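Local coordinates for uncharacterized protein (Neisseria meningitidis serogroup B, PDB 3NYM), which is of unknown function, an elongated, mainly helical protein of the DUF6853 family that is found here as an assembly of two subunits, at residues 4-9 and 52-57; 19-24 and 112-117; 68-73 and 84-89. One frame throughout, in Å; residues are numbered along the deposited sequence.

Interaction 1 (4-9 and 52-57); sequences METLND and NWDNEF
The carboxylate of Asp54 reaches back from the first turn of helix 53-60 and grips two successive backbone amides of the N-terminal loop. Its OD1 takes Leu7 N on the syn lone pair at 2.8 Å, while OD2 receives Asn8 N at 2.9 Å from above the carboxylate plane. A water that donates to Asp54 OD2 and more weakly accepts from Asn8 ND2 adds a further partner. Asn8 returns the exchange with its side-chain amide. Asn8 OD1 accepts Trp53 N at 2.8 Å in its carbonyl plane, on a lone pair, and a weak bond from Asp54 N. These are amides of the first helical turn, which have no carbonyl four residues back within the helix to bond to. Asn52 is the N-cap: its OD1 accepts Asn55 N at 2.9 Å and also Asn8 ND2 at 2.9 Å, the latter arriving nearly straight but well above the carbonyl plane. Within the loop Thr6 OG1 accepts Asp9 N, an ST motif, and Asp9 OD2 takes Glu5 N and Thr6 N. Apolar contact runs alongside, Leu7 CB against Trp53 CB at 3.7 Å and Leu7 CD1 against Phe57 CB at 4.0 Å. Trp53 NE1 donates to Asp46 O, and Leu7 also packs on Phe64 of the second subunit.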
HETATM    1  N   MSE A   4     -19.852  -0.880   3.049  1.00 56.95           N
HETATM    2  CA  MSE A   4     -18.663  -1.337   2.344  1.00 50.74           C
HETATM    3  C   MSE A   4     -17.579  -1.742   3.346  1.00 47.56           C
HETATM    4  O   MSE A   4     -17.100  -0.911   4.126  1.00 45.85           O
HETATM    5  CB  MSE A   4     -18.164  -0.226   1.413  1.00 48.97           C
HETATM    6  CG  MSE A   4     -18.295  -0.527  -0.079  1.00 41.86           C
HETATM    7 SE   MSE A   4     -19.877  -1.560  -0.580  0.55 53.04          SE
HETATM    8  CE  MSE A   4     -21.197  -0.119  -0.596  1.00 99.72           C
ATOM      9  N   GLU A   5     -17.200  -3.017   3.335  1.00 35.99           N
ATOM     10  CA  GLU A   5     -16.242  -3.525   4.318  1.00 37.21           C
ATOM     11  C   GLU A   5     -14.982  -4.175   3.741  1.00 38.03           C
ATOM     12  O   GLU A   5     -13.970  -4.284   4.435  1.00 34.06           O
ATOM     13  CB  GLU A   5     -16.918  -4.511   5.281  1.00 46.74           C
ATOM     14  CG  GLU A   5     -17.866  -3.863   6.282  1.00 64.76           C
ATOM     15  CD  GLU A   5     -18.477  -4.872   7.243  1.00 81.83           C
ATOM     16  OE1 GLU A   5     -17.708  -5.583   7.925  1.00 86.91           O
ATOM     17  OE2 GLU A   5     -19.726  -4.951   7.319  1.00 83.89           O
ATOM     18  N   THR A   6     -15.040  -4.630   2.493  1.00 29.92           N
ATOM     19  CA  THR A   6     -13.904  -5.359   1.920  1.00 32.13           C
ATOM     20  C   THR A   6     -13.413  -4.769   0.601  1.00 33.65           C
ATOM     21  O   THR A   6     -14.075  -3.926  -0.009  1.00 32.75           O
ATOM     22  CB  THR A   6     -14.257  -6.830   1.652  1.00 30.81           C
ATOM     23  OG1 THR A   6     -15.163  -6.897   0.548  1.00 31.33           O
ATOM     24  CG2 THR A   6     -14.904  -7.465   2.875  1.00 34.11           C
ATOM     25  N   LEU A   7     -12.249  -5.227   0.156  1.00 31.84           N
ATOM     26  CA  LEU A   7     -11.739  -4.821  -1.146  1.00 27.74           C
ATOM     27  C   LEU A   7     -12.601  -5.422  -2.260  1.00 24.65           C
ATOM     28  O   LEU A   7     -12.778  -4.821  -3.316  1.00 27.94           O
ATOM     29  CB  LEU A   7     -10.269  -5.230  -1.302  1.00 24.87           C
ATOM     30  CG  LEU A   7      -9.335  -4.593  -0.276  1.00 24.33           C
ATOM     31  CD1 LEU A   7      -7.883  -5.069  -0.455  1.00 27.28           C
ATOM     32  CD2 LEU A   7      -9.417  -3.072  -0.352  1.00 22.97           C
ATOM     33  N   ASN A   8     -13.141  -6.611  -2.028  1.00 22.79           N
ATOM     34  CA  ASN A   8     -13.996  -7.225  -3.032  1.00 25.05           C
ATOM     35  C   ASN A   8     -15.287  -6.415  -3.232  1.00 31.29           C
ATOM     36  O   ASN A   8     -15.800  -6.328  -4.336  1.00 26.47           O
ATOM     37  CB  ASN A   8     -14.278  -8.689  -2.674  1.00 34.38           C
ATOM     38  CG  ASN A   8     -13.048  -9.573  -2.852  1.00 36.76           C
ATOM     39  OD1 ASN A   8     -12.121  -9.209  -3.574  1.00 37.47           O
ATOM     40  ND2 ASN A   8     -13.037 -10.737  -2.196  1.00 30.68           N
ATOM     41  N   ASP A   9     -15.787  -5.809  -2.154  1.00 28.93           N
ATOM     42  CA  ASP A   9     -16.912  -4.870  -2.230  1.00 28.63           C
ATOM     43  C   ASP A   9     -16.587  -3.713  -3.175  1.00 31.56           C
ATOM     44  O   ASP A   9     -17.418  -3.286  -3.970  1.00 33.11           O
ATOM     45  CB  ASP A   9     -17.218  -4.294  -0.843  1.00 31.23           C
ATOM     46  CG  ASP A   9     -17.824  -5.318   0.097  1.00 41.16           C
ATOM     47  OD1 ASP A   9     -18.314  -6.349  -0.393  1.00 33.97           O
ATOM     48  OD2 ASP A   9     -17.809  -5.091   1.327  1.00 46.65           O
ATOM     49  N   ASN A  52      -9.736 -12.314  -6.344  1.00 27.80           N
ATOM     50  CA  ASN A  52     -10.127 -12.098  -4.960  1.00 33.19           C
ATOM     51  C   ASN A  52      -9.142 -11.128  -4.331  1.00 28.78           C
ATOM     52  O   ASN A  52      -8.037 -11.514  -3.948  1.00 26.09           O
ATOM     53  CB  ASN A  52     -10.178 -13.417  -4.181  1.00 36.39           C
ATOM     54  CG  ASN A  52     -10.795 -13.256  -2.800  1.00 37.36           C
ATOM     55  OD1 ASN A  52     -10.574 -12.254  -2.122  1.00 31.70           O
ATOM     56  ND2 ASN A  52     -11.569 -14.247  -2.379  1.00 38.84           N
ATOM     57  N   TRP A  53      -9.535  -9.859  -4.261  1.00 25.52           N
ATOM     58  CA  TRP A  53      -8.624  -8.799  -3.837  1.00 29.86           C
ATOM     59  C   TRP A  53      -8.293  -8.908  -2.364  1.00 26.54           C
ATOM     60  O   TRP A  53      -7.170  -8.642  -1.949  1.00 26.65           O
ATOM     61  CB  TRP A  53      -9.230  -7.421  -4.128  1.00 27.21           C
ATOM     62  CG  TRP A  53      -9.402  -7.146  -5.589  1.00 28.25           C
ATOM     63  CD1 TRP A  53      -9.199  -8.016  -6.624  1.00 26.25           C
ATOM     64  CD2 TRP A  53      -9.807  -5.907  -6.180  1.00 30.17           C
ATOM     65  NE1 TRP A  53      -9.458  -7.391  -7.826  1.00 27.83           N
ATOM     66  CE2 TRP A  53      -9.835  -6.097  -7.576  1.00 27.05           C
ATOM     67  CE3 TRP A  53     -10.145  -4.652  -5.660  1.00 29.06           C
ATOM     68  CZ2 TRP A  53     -10.181  -5.083  -8.456  1.00 27.55           C
ATOM     69  CZ3 TRP A  53     -10.488  -3.644  -6.538  1.00 29.95           C
ATOM     70  CH2 TRP A  53     -10.512  -3.871  -7.925  1.00 25.73           C
ATOM     71  N   ASP A  54      -9.275  -9.293  -1.561  1.00 25.14           N
ATOM     72  CA  ASP A  54      -9.002  -9.489  -0.145  1.00 29.05           C
ATOM     73  C   ASP A  54      -8.001 -10.628   0.109  1.00 29.49           C
ATOM     74  O   ASP A  54      -7.171 -10.527   1.010  1.00 29.49           O
ATOM     75  CB  ASP A  54     -10.303  -9.680   0.618  1.00 27.99           C
ATOM     76  CG  ASP A  54     -11.166  -8.431   0.571  1.00 36.05           C
ATOM     77  OD1 ASP A  54     -10.695  -7.365   1.030  1.00 31.44           O
ATOM     78  OD2 ASP A  54     -12.294  -8.502   0.048  1.00 32.97           O
ATOM     79  N   ASN A  55      -8.065 -11.694  -0.686  1.00 27.53           N
ATOM     80  CA  ASN A  55      -7.096 -12.788  -0.547  1.00 32.24           C
ATOM     81  C   ASN A  55      -5.690 -12.339  -0.907  1.00 28.50           C
ATOM     82  O   ASN A  55      -4.731 -12.722  -0.253  1.00 30.11           O
ATOM     83  CB  ASN A  55      -7.480 -14.010  -1.393  1.00 35.36           C
ATOM     84  CG  ASN A  55      -8.606 -14.823  -0.777  1.00 44.23           C
ATOM     85  OD1 ASN A  55      -9.085 -14.515   0.316  1.00 40.73           O
ATOM     86  ND2 ASN A  55      -9.036 -15.873  -1.483  1.00 42.98           N
ATOM     87  N   GLU A  56      -5.566 -11.532  -1.955  1.00 25.04           N
ATOM     88  CA  GLU A  56      -4.263 -10.988  -2.320  1.00 27.70           C
ATOM     89  C   GLU A  56      -3.684 -10.188  -1.155  1.00 29.74           C
ATOM     90  O   GLU A  56      -2.518 -10.349  -0.791  1.00 27.74           O
ATOM     91  CB  GLU A  56      -4.382 -10.100  -3.556  1.00 27.51           C
ATOM     92  CG  GLU A  56      -4.920 -10.841  -4.781  1.00 35.21           C
ATOM     93  CD  GLU A  56      -5.149  -9.917  -5.962  1.00 49.45           C
ATOM     94  OE1 GLU A  56      -4.402  -8.926  -6.090  1.00 62.33           O
ATOM     95  OE2 GLU A  56      -6.076 -10.176  -6.762  1.00 46.09           O
ATOM     96  N   PHE A  57      -4.502  -9.324  -0.569  1.00 29.13           N
ATOM     97  CA  PHE A  57      -4.033  -8.512   0.545  1.00 27.09           C
ATOM     98  C   PHE A  57      -3.621  -9.383   1.728  1.00 28.83           C
ATOM     99  O   PHE A  57      -2.532  -9.213   2.274  1.00 24.74           O
ATOM    100  CB  PHE A  57      -5.090  -7.489   0.982  1.00 29.58           C
ATOM    101  CG  PHE A  57      -4.696  -6.706   2.206  1.00 24.82           C
ATOM    102  CD1 PHE A  57      -3.828  -5.627   2.106  1.00 21.46           C
ATOM    103  CD2 PHE A  57      -5.178  -7.061   3.457  1.00 27.15           C
ATOM    104  CE1 PHE A  57      -3.449  -4.885   3.242  1.00 24.98           C
ATOM    105  CE2 PHE A  57      -4.809  -6.342   4.598  1.00 27.32           C
ATOM    106  CZ  PHE A  57      -3.940  -5.248   4.490  1.00 28.23           C
TER
HETATM  107  O   HOH W   1     -14.068 -10.546   0.549  1.00 34.64           O

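Interaction 2 (19-24 and 112-117); sequences LYQGFD and LSAEYK
Two helix ends meet here through the turns that follow them: helix 13-20 closes in a Schellman motif with Gly22, at positive phi, as C-prime residue, and helix 83-113 gives way at Ala114, also at positive phi, to a type I beta turn from Ala114 to Lys117. Gln21 and Lys117 bring the backbones closest, 4.7 Å between their CA atoms, and Lys117 CA makes a CA-H...O contact of 3.4 Å with Gln21 O; backbone hydrogen bonding joins Gln21 to Lys118. The extended side chain of Gln21 runs across to Ala114 and lays its terminal amide against that residue, OE1 standing 3.4 Å from Ala114 CA and NE2 3.8 Å from Ala114 CB. A water donates to Gln21 OE1 at 3.0 Å and accepts Tyr116 N at 3.0 Å, so it bridges the amide to the turn; the other end, Gln21 NE2, donates to Leu111 O in the last turn of the long helix. Phe23, its CG in the crowded position between backbone N and carbonyl carbon (chi1 57°), brings its CD2-CE2 side to the turn, CD2 3.5 Å from Tyr116 O. Phe23 CE2 lies 3.9 Å from Lys117 CA, which sits at the ring edge near its plane. Beyond the contact, Phe23 meets the Trp43 ring, and Tyr116 OH bonds Asn35 ND2. Between the two segments, then, no direct hydrogen bond forms: the polar link is carried by one water, and the rest is van der Waals contact, much of it carbonyl oxygen against carbon.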
ATOM      1  N   LEU A  19     -19.417  -0.283 -16.390  1.00 27.24           N
ATOM      2  CA  LEU A  19     -20.613  -0.579 -17.183  1.00 29.33           C
ATOM      3  C   LEU A  19     -21.277   0.702 -17.683  1.00 30.86           C
ATOM      4  O   LEU A  19     -21.829   0.728 -18.782  1.00 31.08           O
ATOM      5  CB  LEU A  19     -21.614  -1.431 -16.394  1.00 25.62           C
ATOM      6  CG  LEU A  19     -21.131  -2.837 -16.039  1.00 33.00           C
ATOM      7  CD1 LEU A  19     -22.094  -3.515 -15.076  1.00 36.60           C
ATOM      8  CD2 LEU A  19     -20.941  -3.668 -17.304  1.00 37.21           C
ATOM      9  N   TYR A  20     -21.225   1.766 -16.886  1.00 26.66           N
ATOM     10  CA  TYR A  20     -21.749   3.050 -17.350  1.00 31.54           C
ATOM     11  C   TYR A  20     -20.979   3.512 -18.580  1.00 33.57           C
ATOM     12  O   TYR A  20     -21.508   4.222 -19.429  1.00 30.37           O
ATOM     13  CB  TYR A  20     -21.724   4.107 -16.232  1.00 30.02           C
ATOM     14  CG  TYR A  20     -22.887   3.934 -15.281  1.00 30.47           C
ATOM     15  CD1 TYR A  20     -24.158   4.388 -15.627  1.00 34.93           C
ATOM     16  CD2 TYR A  20     -22.732   3.272 -14.068  1.00 28.77           C
ATOM     17  CE1 TYR A  20     -25.239   4.206 -14.785  1.00 35.20           C
ATOM     18  CE2 TYR A  20     -23.813   3.083 -13.212  1.00 32.90           C
ATOM     19  CZ  TYR A  20     -25.063   3.554 -13.577  1.00 39.00           C
ATOM     20  OH  TYR A  20     -26.144   3.376 -12.736  1.00 41.44           O
ATOM     21  N   GLN A  21     -19.733   3.073 -18.691  1.00 31.00           N
ATOM     22  CA  GLN A  21     -18.880   3.485 -19.803  1.00 32.89           C
ATOM     23  C   GLN A  21     -18.952   2.519 -20.975  1.00 32.57           C
ATOM     24  O   GLN A  21     -18.210   2.652 -21.944  1.00 39.95           O
ATOM     25  CB  GLN A  21     -17.427   3.669 -19.335  1.00 27.02           C
ATOM     26  CG  GLN A  21     -17.306   4.628 -18.181  1.00 28.78           C
ATOM     27  CD  GLN A  21     -15.879   4.966 -17.828  1.00 36.79           C
ATOM     28  OE1 GLN A  21     -14.944   4.635 -18.556  1.00 41.84           O
ATOM     29  NE2 GLN A  21     -15.703   5.651 -16.710  1.00 33.79           N
ATOM     30  N   GLY A  22     -19.839   1.537 -20.874  1.00 32.78           N
ATOM     31  CA  GLY A  22     -20.100   0.644 -21.988  1.00 39.52           C
ATOM     32  C   GLY A  22     -19.235  -0.602 -22.067  1.00 40.46           C
ATOM     33  O   GLY A  22     -19.206  -1.269 -23.107  1.00 37.08           O
ATOM     34  N   PHE A  23     -18.536  -0.936 -20.987  1.00 35.19           N
ATOM     35  CA  PHE A  23     -17.765  -2.180 -20.968  1.00 35.46           C
ATOM     36  C   PHE A  23     -17.921  -2.972 -19.669  1.00 31.81           C
ATOM     37  O   PHE A  23     -18.279  -2.427 -18.629  1.00 31.91           O
ATOM     38  CB  PHE A  23     -16.286  -1.941 -21.305  1.00 29.20           C
ATOM     39  CG  PHE A  23     -15.602  -0.966 -20.396  1.00 33.37           C
ATOM     40  CD1 PHE A  23     -15.108  -1.370 -19.165  1.00 32.54           C
ATOM     41  CD2 PHE A  23     -15.444   0.360 -20.772  1.00 38.20           C
ATOM     42  CE1 PHE A  23     -14.479  -0.467 -18.326  1.00 35.33           C
ATOM     43  CE2 PHE A  23     -14.811   1.268 -19.932  1.00 34.74           C
ATOM     44  CZ  PHE A  23     -14.331   0.852 -18.713  1.00 37.70           C
ATOM     45  N   ASP A  24     -17.659  -4.270 -19.760  1.00 30.99           N
ATOM     46  CA  ASP A  24     -17.874  -5.204 -18.657  1.00 37.21           C
ATOM     47  C   ASP A  24     -16.538  -5.784 -18.229  1.00 32.40           C
ATOM     48  O   ASP A  24     -16.020  -6.686 -18.882  1.00 29.26           O
ATOM     49  CB  ASP A  24     -18.797  -6.343 -19.108  1.00 40.08           C
ATOM     50  CG  ASP A  24     -19.068  -7.355 -18.004  1.00 43.09           C
ATOM     51  OD1 ASP A  24     -18.434  -7.275 -16.931  1.00 36.29           O
ATOM     52  OD2 ASP A  24     -19.920  -8.240 -18.211  1.00 46.77           O
ATOM     53  N   LEU A 112     -11.883   7.245 -13.985  1.00 29.24           N
ATOM     54  CA  LEU A 112     -12.143   8.685 -13.873  1.00 32.16           C
ATOM     55  C   LEU A 112     -11.837   9.439 -15.163  1.00 36.10           C
ATOM     56  O   LEU A 112     -12.465  10.453 -15.452  1.00 37.53           O
ATOM     57  CB  LEU A 112     -11.337   9.298 -12.723  1.00 25.60           C
ATOM     58  CG  LEU A 112     -11.926   9.221 -11.316  1.00 33.95           C
ATOM     59  CD1 LEU A 112     -10.888   9.649 -10.296  1.00 43.75           C
ATOM     60  CD2 LEU A 112     -13.153  10.101 -11.211  1.00 31.92           C
ATOM     61  N   SER A 113     -10.858   8.962 -15.925  1.00 32.61           N
ATOM     62  CA  SER A 113     -10.518   9.590 -17.195  1.00 35.66           C
ATOM     63  C   SER A 113     -11.445   9.101 -18.301  1.00 36.05           C
ATOM     64  O   SER A 113     -11.549   9.729 -19.355  1.00 31.66           O
ATOM     65  CB  SER A 113      -9.076   9.260 -17.579  1.00 39.07           C
ATOM     66  OG  SER A 113      -8.993   7.948 -18.107  1.00 37.03           O
ATOM     67  N   ALA A 114     -12.099   7.967 -18.056  1.00 34.38           N
ATOM     68  CA  ALA A 114     -12.998   7.330 -19.024  1.00 37.50           C
ATOM     69  C   ALA A 114     -12.324   7.067 -20.371  1.00 39.09           C
ATOM     70  O   ALA A 114     -12.976   7.064 -21.415  1.00 34.39           O
ATOM     71  CB  ALA A 114     -14.273   8.159 -19.211  1.00 34.99           C
ATOM     72  N   GLU A 115     -11.017   6.836 -20.345  1.00 38.29           N
ATOM     73  CA  GLU A 115     -10.258   6.740 -21.582  1.00 44.59           C
ATOM     74  C   GLU A 115     -10.618   5.506 -22.404  1.00 38.84           C
ATOM     75  O   GLU A 115     -10.457   5.503 -23.625  1.00 41.36           O
ATOM     76  CB  GLU A 115      -8.751   6.797 -21.308  1.00 54.26           C
ATOM     77  CG  GLU A 115      -8.130   5.484 -20.871  1.00 64.67           C
ATOM     78  CD  GLU A 115      -6.635   5.605 -20.640  1.00 71.95           C
ATOM     79  OE1 GLU A 115      -6.233   5.939 -19.501  1.00 65.65           O
ATOM     80  OE2 GLU A 115      -5.865   5.373 -21.600  1.00 75.13           O
ATOM     81  N   TYR A 116     -11.126   4.469 -21.745  1.00 33.25           N
ATOM     82  CA  TYR A 116     -11.480   3.236 -22.449  1.00 37.48           C
ATOM     83  C   TYR A 116     -12.976   3.053 -22.691  1.00 31.29           C
ATOM     84  O   TYR A 116     -13.412   1.963 -23.067  1.00 32.48           O
ATOM     85  CB  TYR A 116     -10.918   2.010 -21.719  1.00 40.17           C
ATOM     86  CG  TYR A 116      -9.407   1.991 -21.639  1.00 38.72           C
ATOM     87  CD1 TYR A 116      -8.635   2.124 -22.785  1.00 40.72           C
ATOM     88  CD2 TYR A 116      -8.756   1.810 -20.427  1.00 31.24           C
ATOM     89  CE1 TYR A 116      -7.253   2.100 -22.726  1.00 43.87           C
ATOM     90  CE2 TYR A 116      -7.369   1.787 -20.352  1.00 33.59           C
ATOM     91  CZ  TYR A 116      -6.624   1.934 -21.509  1.00 41.26           C
ATOM     92  OH  TYR A 116      -5.248   1.912 -21.463  1.00 39.44           O
ATOM     93  N   LYS A 117     -13.758   4.118 -22.497  1.00 36.53           N
ATOM     94  CA  LYS A 117     -15.210   4.061 -22.691  1.00 35.43           C
ATOM     95  C   LYS A 117     -15.573   3.594 -24.098  1.00 39.26           C
ATOM     96  O   LYS A 117     -14.836   3.839 -25.053  1.00 44.12           O
ATOM     97  CB  LYS A 117     -15.847   5.432 -22.442  1.00 33.78           C
ATOM     98  CG  LYS A 117     -15.525   6.441 -23.523  1.00 39.64           C
ATOM     99  CD  LYS A 117     -16.110   7.811 -23.217  1.00 45.58           C
ATOM    100  CE  LYS A 117     -15.812   8.794 -24.339  1.00 46.46           C
ATOM    101  NZ  LYS A 117     -16.542  10.077 -24.142  1.00 60.94           N
TER
HETATM  102  O   HOH W   2     -12.049   4.050 -18.970  1.00 30.66           O

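Interaction 3 (68-73 and 84-89); sequences MEVCQL and SNSLFM
Met68, a selenomethionine, starts the contact with a side chain that first leaves its helix pointing away from the partner and then bends at chi2 and chi3. This bend brings SE round to meet the CD2 branch of Leu87 at 4.0 Å, the two chains crossing obliquely. Val70 comes next, directed toward helix 83-113: its CG1, anti to the backbone N (chi1 169°), abuts Ser86 OG at 3.0 Å, a close approach of a methyl to a hydroxyl oxygen. That hydroxyl is hydrogen-bonded to Ile82 O, one turn back. Cys71 follows, and with Ser86 it forms the closest pair of CA atoms, 5.2 Å apart. Ser86 CB rests 3.7 Å from Cys71 N and 3.9 Å from Cys71 CB, so it lies directly against the backbone and CB of Cys71. Cys71 SG, anti to the backbone N, is directed instead at Leu87, 3.8 Å from its CG. Leu87 thus receives selenium at a branch tip and sulfur at its branch point. The segments run nearly antiparallel, at 161° with axes 8.0 Å apart, as in a helical hairpin: the start of the long helix 83-113 runs back along helix 64-76, while the second subunit adds its Ile13 against Met68 and its Leu112 against Leu87.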
HETATM    1  N   MSE A  68       8.857 -10.648   9.290  1.00 25.36           N
HETATM    2  CA  MSE A  68       9.227  -9.772  10.394  1.00 23.69           C
HETATM    3  C   MSE A  68       9.394 -10.599  11.673  1.00 25.49           C
HETATM    4  O   MSE A  68      10.277 -10.324  12.485  1.00 27.27           O
HETATM    5  CB  MSE A  68       8.184  -8.669  10.592  1.00 21.63           C
HETATM    6  CG  MSE A  68       8.223  -7.579   9.533  1.00 26.87           C
HETATM    7 SE   MSE A  68       9.979  -6.757   9.287  0.67 30.42          SE
HETATM    8  CE  MSE A  68      10.399  -6.372  11.150  1.00 25.56           C
ATOM      9  N   GLU A  69       8.560 -11.629  11.833  1.00 23.61           N
ATOM     10  CA  GLU A  69       8.590 -12.438  13.056  1.00 31.79           C
ATOM     11  C   GLU A  69       9.849 -13.297  13.079  1.00 35.81           C
ATOM     12  O   GLU A  69      10.431 -13.529  14.141  1.00 30.69           O
ATOM     13  CB  GLU A  69       7.339 -13.325  13.179  1.00 38.49           C
ATOM     14  CG  GLU A  69       5.988 -12.589  13.004  1.00 70.22           C
ATOM     15  CD  GLU A  69       5.638 -11.624  14.143  1.00 86.64           C
ATOM     16  OE1 GLU A  69       6.402 -11.554  15.129  1.00 92.71           O
ATOM     17  OE2 GLU A  69       4.590 -10.936  14.051  1.00 84.02           O
ATOM     18  N   VAL A  70      10.260 -13.770  11.902  1.00 31.70           N
ATOM     19  CA  VAL A  70      11.494 -14.537  11.780  1.00 28.84           C
ATOM     20  C   VAL A  70      12.684 -13.633  12.068  1.00 27.80           C
ATOM     21  O   VAL A  70      13.665 -14.066  12.676  1.00 28.65           O
ATOM     22  CB  VAL A  70      11.636 -15.182  10.385  1.00 29.87           C
ATOM     23  CG1 VAL A  70      13.026 -15.735  10.188  1.00 31.32           C
ATOM     24  CG2 VAL A  70      10.600 -16.298  10.198  1.00 32.34           C
ATOM     25  N   CYS A  71      12.598 -12.377  11.634  1.00 22.48           N
ATOM     26  CA  CYS A  71      13.653 -11.407  11.932  1.00 22.42           C
ATOM     27  C   CYS A  71      13.875 -11.261  13.446  1.00 26.10           C
ATOM     28  O   CYS A  71      15.009 -11.353  13.928  1.00 24.58           O
ATOM     29  CB  CYS A  71      13.331 -10.045  11.309  1.00 23.33           C
ATOM     30  SG  CYS A  71      14.530  -8.747  11.713  1.00 26.16           S
ATOM     31  N   GLN A  72      12.791 -11.058  14.192  1.00 23.89           N
ATOM     32  CA  GLN A  72      12.892 -10.916  15.639  1.00 30.67           C
ATOM     33  C   GLN A  72      13.466 -12.180  16.272  1.00 30.72           C
ATOM     34  O   GLN A  72      14.297 -12.105  17.161  1.00 31.68           O
ATOM     35  CB  GLN A  72      11.535 -10.599  16.265  1.00 28.58           C
ATOM     36  CG  GLN A  72      11.605 -10.452  17.780  1.00 29.76           C
ATOM     37  CD  GLN A  72      12.421  -9.234  18.204  1.00 29.12           C
ATOM     38  OE1 GLN A  72      12.040  -8.094  17.924  1.00 29.77           O
ATOM     39  NE2 GLN A  72      13.546  -9.469  18.885  1.00 26.49           N
ATOM     40  N   LEU A  73      13.014 -13.344  15.822  1.00 29.20           N
ATOM     41  CA  LEU A  73      13.545 -14.594  16.352  1.00 36.83           C
ATOM     42  C   LEU A  73      15.039 -14.706  16.084  1.00 27.28           C
ATOM     43  O   LEU A  73      15.786 -15.161  16.933  1.00 28.94           O
ATOM     44  CB  LEU A  73      12.808 -15.804  15.770  1.00 38.52           C
ATOM     45  CG  LEU A  73      11.343 -15.942  16.176  1.00 47.62           C
ATOM     46  CD1 LEU A  73      10.738 -17.186  15.548  1.00 54.54           C
ATOM     47  CD2 LEU A  73      11.207 -15.970  17.694  1.00 45.40           C
ATOM     48  N   SER A  84      19.012 -10.413   8.711  1.00 23.00           N
ATOM     49  CA  SER A  84      19.223  -9.634   7.491  1.00 19.66           C
ATOM     50  C   SER A  84      18.311 -10.122   6.369  1.00 23.34           C
ATOM     51  O   SER A  84      17.559  -9.346   5.774  1.00 25.27           O
ATOM     52  CB  SER A  84      20.681  -9.751   7.037  1.00 27.24           C
ATOM     53  OG  SER A  84      20.909  -8.951   5.887  1.00 30.57           O
ATOM     54  N   ASN A  85      18.379 -11.415   6.064  1.00 24.54           N
ATOM     55  CA  ASN A  85      17.560 -11.953   4.961  1.00 22.82           C
ATOM     56  C   ASN A  85      16.065 -11.762   5.194  1.00 27.17           C
ATOM     57  O   ASN A  85      15.317 -11.397   4.281  1.00 23.60           O
ATOM     58  CB  ASN A  85      17.868 -13.427   4.708  1.00 27.44           C
ATOM     59  CG  ASN A  85      17.022 -13.994   3.593  1.00 30.71           C
ATOM     60  OD1 ASN A  85      16.055 -14.723   3.835  1.00 29.16           O
ATOM     61  ND2 ASN A  85      17.348 -13.615   2.359  1.00 21.19           N
ATOM     62  N   SER A  86      15.635 -12.006   6.427  1.00 27.82           N
ATOM     63  CA  SER A  86      14.234 -11.864   6.789  1.00 23.80           C
ATOM     64  C   SER A  86      13.741 -10.423   6.648  1.00 26.51           C
ATOM     65  O   SER A  86      12.636 -10.187   6.172  1.00 24.42           O
ATOM     66  CB  SER A  86      14.005 -12.380   8.208  1.00 27.36           C
ATOM     67  OG  SER A  86      14.317 -13.762   8.274  1.00 34.31           O
ATOM     68  N   LEU A  87      14.554  -9.461   7.068  1.00 22.88           N
ATOM     69  CA  LEU A  87      14.231  -8.045   6.851  1.00 26.10           C
ATOM     70  C   LEU A  87      14.120  -7.717   5.373  1.00 26.07           C
ATOM     71  O   LEU A  87      13.241  -6.956   4.955  1.00 29.03           O
ATOM     72  CB  LEU A  87      15.311  -7.143   7.459  1.00 27.26           C
ATOM     73  CG  LEU A  87      15.031  -6.391   8.748  1.00 36.12           C
ATOM     74  CD1 LEU A  87      16.201  -5.456   9.027  1.00 29.33           C
ATOM     75  CD2 LEU A  87      13.740  -5.616   8.649  1.00 30.01           C
ATOM     76  N   PHE A  88      15.032  -8.275   4.583  1.00 27.82           N
ATOM     77  CA  PHE A  88      15.037  -8.052   3.140  1.00 23.52           C
ATOM     78  C   PHE A  88      13.732  -8.540   2.530  1.00 31.28           C
ATOM     79  O   PHE A  88      13.095  -7.836   1.732  1.00 28.01           O
ATOM     80  CB  PHE A  88      16.226  -8.773   2.498  1.00 22.42           C
ATOM     81  CG  PHE A  88      16.177  -8.803   1.006  1.00 30.79           C
ATOM     82  CD1 PHE A  88      16.554  -7.699   0.263  1.00 41.51           C
ATOM     83  CD2 PHE A  88      15.764  -9.948   0.339  1.00 34.97           C
ATOM     84  CE1 PHE A  88      16.510  -7.732  -1.127  1.00 41.94           C
ATOM     85  CE2 PHE A  88      15.722  -9.988  -1.043  1.00 38.68           C
ATOM     86  CZ  PHE A  88      16.096  -8.880  -1.777  1.00 39.09           C
HETATM   87  N   MSE A  89      13.320  -9.742   2.916  1.00 28.34           N
HETATM   88  CA  MSE A  89      12.090 -10.308   2.367  1.00 29.09           C
HETATM   89  C   MSE A  89      10.857  -9.547   2.873  1.00 23.92           C
HETATM   90  O   MSE A  89       9.902  -9.345   2.120  1.00 23.07           O
HETATM   91  CB  MSE A  89      11.986 -11.801   2.664  1.00 22.59           C
HETATM   92  CG  MSE A  89      13.030 -12.637   1.916  1.00 22.80           C
HETATM   93 SE   MSE A  89      12.829 -12.548  -0.034  0.71 32.30          SE
HETATM   94  CE  MSE A  89      11.087 -13.405  -0.175  1.00 37.60           C
TER

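How the interactions relate
From the N terminus, residues 4-9 open the first loop, which interaction 1 closes at the start of helix 53-60. Before it closes, residues 19-24 at the end of helix 13-20 begin interaction 2, completed at 112-117, the last residues of helix 83-113 and the turn after it, so these two contacts cross along the chain. Interaction 3 follows interaction 1 in series and, joining helix 64-76 to the beginning of helix 83-113, falls wholly within the span of interaction 2. Interactions 2 and 3 therefore mark the two ends of the long helix, their centres about 43 Å apart on opposite sides of the chain's centre. All three also touch the second subunit.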